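Local coordinates for protein glutathione uptake transporter (Shewanella oneidensis, PDB 4UVM) that probably carries glutathione and other small peptides across the membrane, as a proton-coupled oligopeptide transporter of the major facilitator superfamily, at residues A[31-36]-A[60-64]. Residues are numbered along the deposited sequence; the frame is centred on the assembly and turned at random.
Sequences MRNILT and FHSFV. With 78M ((2S)-2,3-dihydroxypropyl(7Z)-pentadec-7-enoate), chain B.
Residues 31-36 cross a break in the first transmembrane helix. Helix 14-32 is followed, after a short break, by helix 35-43, with Ile34 at the N-cap position. Leu35 N donates a weak hydrogen bond to Arg32 O, 3.4 Å. Residues 60-64 are regular helix within helix 49-67; Val64 N bonds Phe60 O at 3.0 Å. The closest CA pair is Thr36 and Phe60, 6.8 Å apart. No hydrogen bond joins the segments; together they bury 281 Å², both sides summed.

Apolar contacts dominate. Phe60 and Phe63, both chi1 t, project toward residues 31-36 from successive turns. Leu35 (t, p) meets both rings: CD2 lies 3.7 Å from Phe60 CD1 and 4.0 Å from Phe63 CD2. Arg32 CG is 3.7 Å from Phe60 CE1. Met31 (p, p, t) brings CE to 3.4 Å from Phe63 CZ. Met31 SD lies 5.4 Å from the centroid of the Phe63 ring, oblique to it, a Met-aromatic contact. These contacts join the first two transmembrane helices of the N-terminal half of an MFS fold. Phe63 also touches helix 109-125.

Polar groups meet the Phe60 ring too. Arg32 O approaches its edge, 3.6 Å from Phe60 CE1. Thr36 OG1 is 3.8 Å from Phe60 CD1 and hydrogen-bonds Ala319 O. The Arg32 guanidinium turns back to Asn33 OD1, with weak bonds from NE (3.4 Å) and NH2 (3.3 Å).

Ser62 borders the monoacylglycerol 78M; its carbonyl O is 3.5 Å from lipid C9.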
loop_
_atom_site.group_PDB
_atom_site.type_symbol
_atom_site.label_atom_id
_atom_site.label_comp_id
_atom_site.label_asym_id
_atom_site.label_seq_id
_atom_site.Cartn_x
_atom_site.Cartn_y
_atom_site.Cartn_z
ATOM N N MET A 31 -3.551 14.320 7.300
ATOM C CA MET A 31 -3.510 15.112 6.077
ATOM C C MET A 31 -3.883 14.295 4.845
ATOM O O MET A 31 -4.257 14.855 3.819
ATOM C CB MET A 31 -2.123 15.744 5.896
ATOM C CG MET A 31 -1.020 14.759 5.533
ATOM S SD MET A 31 -0.856 14.483 3.747
ATOM C CE MET A 31 -0.246 12.804 3.714
ATOM N N ARG A 32 -3.771 12.975 4.941
ATOM C CA ARG A 32 -4.097 12.117 3.807
ATOM C C ARG A 32 -5.606 11.975 3.630
ATOM O O ARG A 32 -6.099 11.838 2.511
ATOM C CB ARG A 32 -3.463 10.731 3.963
ATOM C CG ARG A 32 -3.585 9.873 2.712
ATOM C CD ARG A 32 -3.483 8.389 3.016
ATOM N NE ARG A 32 -4.539 7.946 3.920
ATOM C CZ ARG A 32 -4.716 6.686 4.302
ATOM N NH1 ARG A 32 -3.907 5.735 3.855
ATOM N NH2 ARG A 32 -5.700 6.373 5.130
ATOM N N ASN A 33 -6.332 12.012 4.742
ATOM C CA ASN A 33 -7.782 11.825 4.727
ATOM C C ASN A 33 -8.562 13.070 4.298
ATOM O O ASN A 33 -9.727 12.976 3.919
ATOM C CB ASN A 33 -8.266 11.366 6.107
ATOM C CG ASN A 33 -7.826 9.950 6.439
ATOM O OD1 ASN A 33 -7.006 9.360 5.735
ATOM N ND2 ASN A 33 -8.371 9.399 7.518
ATOM N N ILE A 34 -7.925 14.234 4.363
ATOM C CA ILE A 34 -8.541 15.463 3.867
ATOM C C ILE A 34 -7.855 15.917 2.588
ATOM O O ILE A 34 -8.034 17.048 2.139
ATOM C CB ILE A 34 -8.481 16.613 4.890
ATOM C CG1 ILE A 34 -7.035 17.033 5.138
ATOM C CG2 ILE A 34 -9.179 16.225 6.189
ATOM C CD1 ILE A 34 -6.901 18.243 6.020
ATOM N N LEU A 35 -7.060 15.032 2.002
ATOM C CA LEU A 35 -6.320 15.378 0.800
ATOM C C LEU A 35 -7.262 15.479 -0.395
ATOM O O LEU A 35 -7.213 16.447 -1.153
ATOM C CB LEU A 35 -5.216 14.352 0.537
ATOM C CG LEU A 35 -4.244 14.669 -0.598
ATOM C CD1 LEU A 35 -3.586 16.021 -0.374
ATOM C CD2 LEU A 35 -3.197 13.576 -0.718
ATOM N N THR A 36 -8.129 14.482 -0.552
ATOM C CA THR A 36 -9.095 14.467 -1.650
ATOM C C THR A 36 -10.160 15.570 -1.552
ATOM O O THR A 36 -10.482 16.189 -2.568
ATOM C CB THR A 36 -9.804 13.097 -1.760
ATOM O OG1 THR A 36 -8.827 12.049 -1.768
ATOM C CG2 THR A 36 -10.640 13.025 -3.034
ATOM N N PHE A 60 -3.810 12.082 -5.742
ATOM C CA PHE A 60 -3.848 11.266 -4.538
ATOM C C PHE A 60 -3.092 9.954 -4.707
ATOM O O PHE A 60 -2.257 9.601 -3.878
ATOM C CB PHE A 60 -5.295 10.978 -4.135
ATOM C CG PHE A 60 -5.425 10.127 -2.903
ATOM C CD1 PHE A 60 -5.303 10.687 -1.642
ATOM C CD2 PHE A 60 -5.679 8.771 -3.007
ATOM C CE1 PHE A 60 -5.425 9.912 -0.509
ATOM C CE2 PHE A 60 -5.801 7.989 -1.873
ATOM C CZ PHE A 60 -5.674 8.563 -0.624
ATOM N N HIS A 61 -3.392 9.231 -5.781
ATOM C CA HIS A 61 -2.842 7.892 -5.967
ATOM C C HIS A 61 -1.400 7.909 -6.469
ATOM O O HIS A 61 -0.667 6.943 -6.268
ATOM C CB HIS A 61 -3.725 7.080 -6.917
ATOM C CG HIS A 61 -5.067 6.744 -6.349
ATOM N ND1 HIS A 61 -5.255 5.735 -5.428
ATOM C CD2 HIS A 61 -6.290 7.285 -6.567
ATOM C CE1 HIS A 61 -6.535 5.669 -5.105
ATOM N NE2 HIS A 61 -7.184 6.597 -5.783
ATOM N N SER A 62 -0.990 8.993 -7.122
ATOM C CA SER A 62 0.420 9.170 -7.457
ATOM C C SER A 62 1.193 9.433 -6.180
ATOM O O SER A 62 2.378 9.119 -6.074
ATOM C CB SER A 62 0.623 10.318 -8.443
ATOM O OG SER A 62 0.059 10.008 -9.701
ATOM N N PHE A 63 0.506 10.025 -5.211
ATOM C CA PHE A 63 1.101 10.287 -3.917
ATOM C C PHE A 63 1.280 8.993 -3.140
ATOM O O PHE A 63 2.336 8.749 -2.557
ATOM C CB PHE A 63 0.244 11.264 -3.119
ATOM C CG PHE A 63 0.614 11.333 -1.675
ATOM C CD1 PHE A 63 1.815 11.902 -1.286
ATOM C CD2 PHE A 63 -0.230 10.824 -0.705
ATOM C CE1 PHE A 63 2.166 11.961 0.040
ATOM C CE2 PHE A 63 0.118 10.884 0.626
ATOM C CZ PHE A 63 1.318 11.453 0.997
ATOM N N VAL A 64 0.232 8.173 -3.132
ATOM C CA VAL A 64 0.245 6.887 -2.447
ATOM C C VAL A 64 1.331 5.989 -3.020
ATOM O O VAL A 64 2.057 5.325 -2.279
ATOM C CB VAL A 64 -1.121 6.185 -2.559
ATOM C CG1 VAL A 64 -1.034 4.757 -2.056
ATOM C CG2 VAL A 64 -2.178 6.962 -1.791
HETATM O O21 78M B . -1.349 16.911 -12.688
HETATM C C20 78M B . -2.291 15.901 -12.709
HETATM C C18 78M B . -1.836 14.538 -13.103
HETATM O O19 78M B . -2.922 13.787 -13.497
HETATM C C17 78M B . -1.155 13.857 -11.958
HETATM O O2 78M B . -0.643 14.665 -10.956
HETATM C C1 78M B . 0.477 14.256 -10.261
HETATM O O1 78M B . 1.112 13.280 -10.642
HETATM C C2 78M B . 0.926 15.001 -9.030
HETATM C C3 78M B . 1.314 14.172 -7.838
HETATM C C4 78M B . 2.474 14.652 -7.009
HETATM C C5 78M B . 2.873 13.832 -5.817
HETATM C C6 78M B . 3.906 12.763 -6.040
HETATM C C7 78M B . 4.620 12.221 -4.822
HETATM C C8 78M B . 5.452 11.121 -4.931
HETATM C C9 78M B . 5.665 10.440 -6.261
HETATM C C10 78M B . 6.823 9.488 -6.351
HETATM C C11 78M B . 7.020 8.767 -7.648
HETATM C C12 78M B . 7.569 7.377 -7.623
HETATM C C13 78M B . 7.618 6.675 -8.936
HETATM C C15 78M B . 8.127 4.173 -9.088
HETATM C C14 78M B . 8.623 5.581 -9.128
#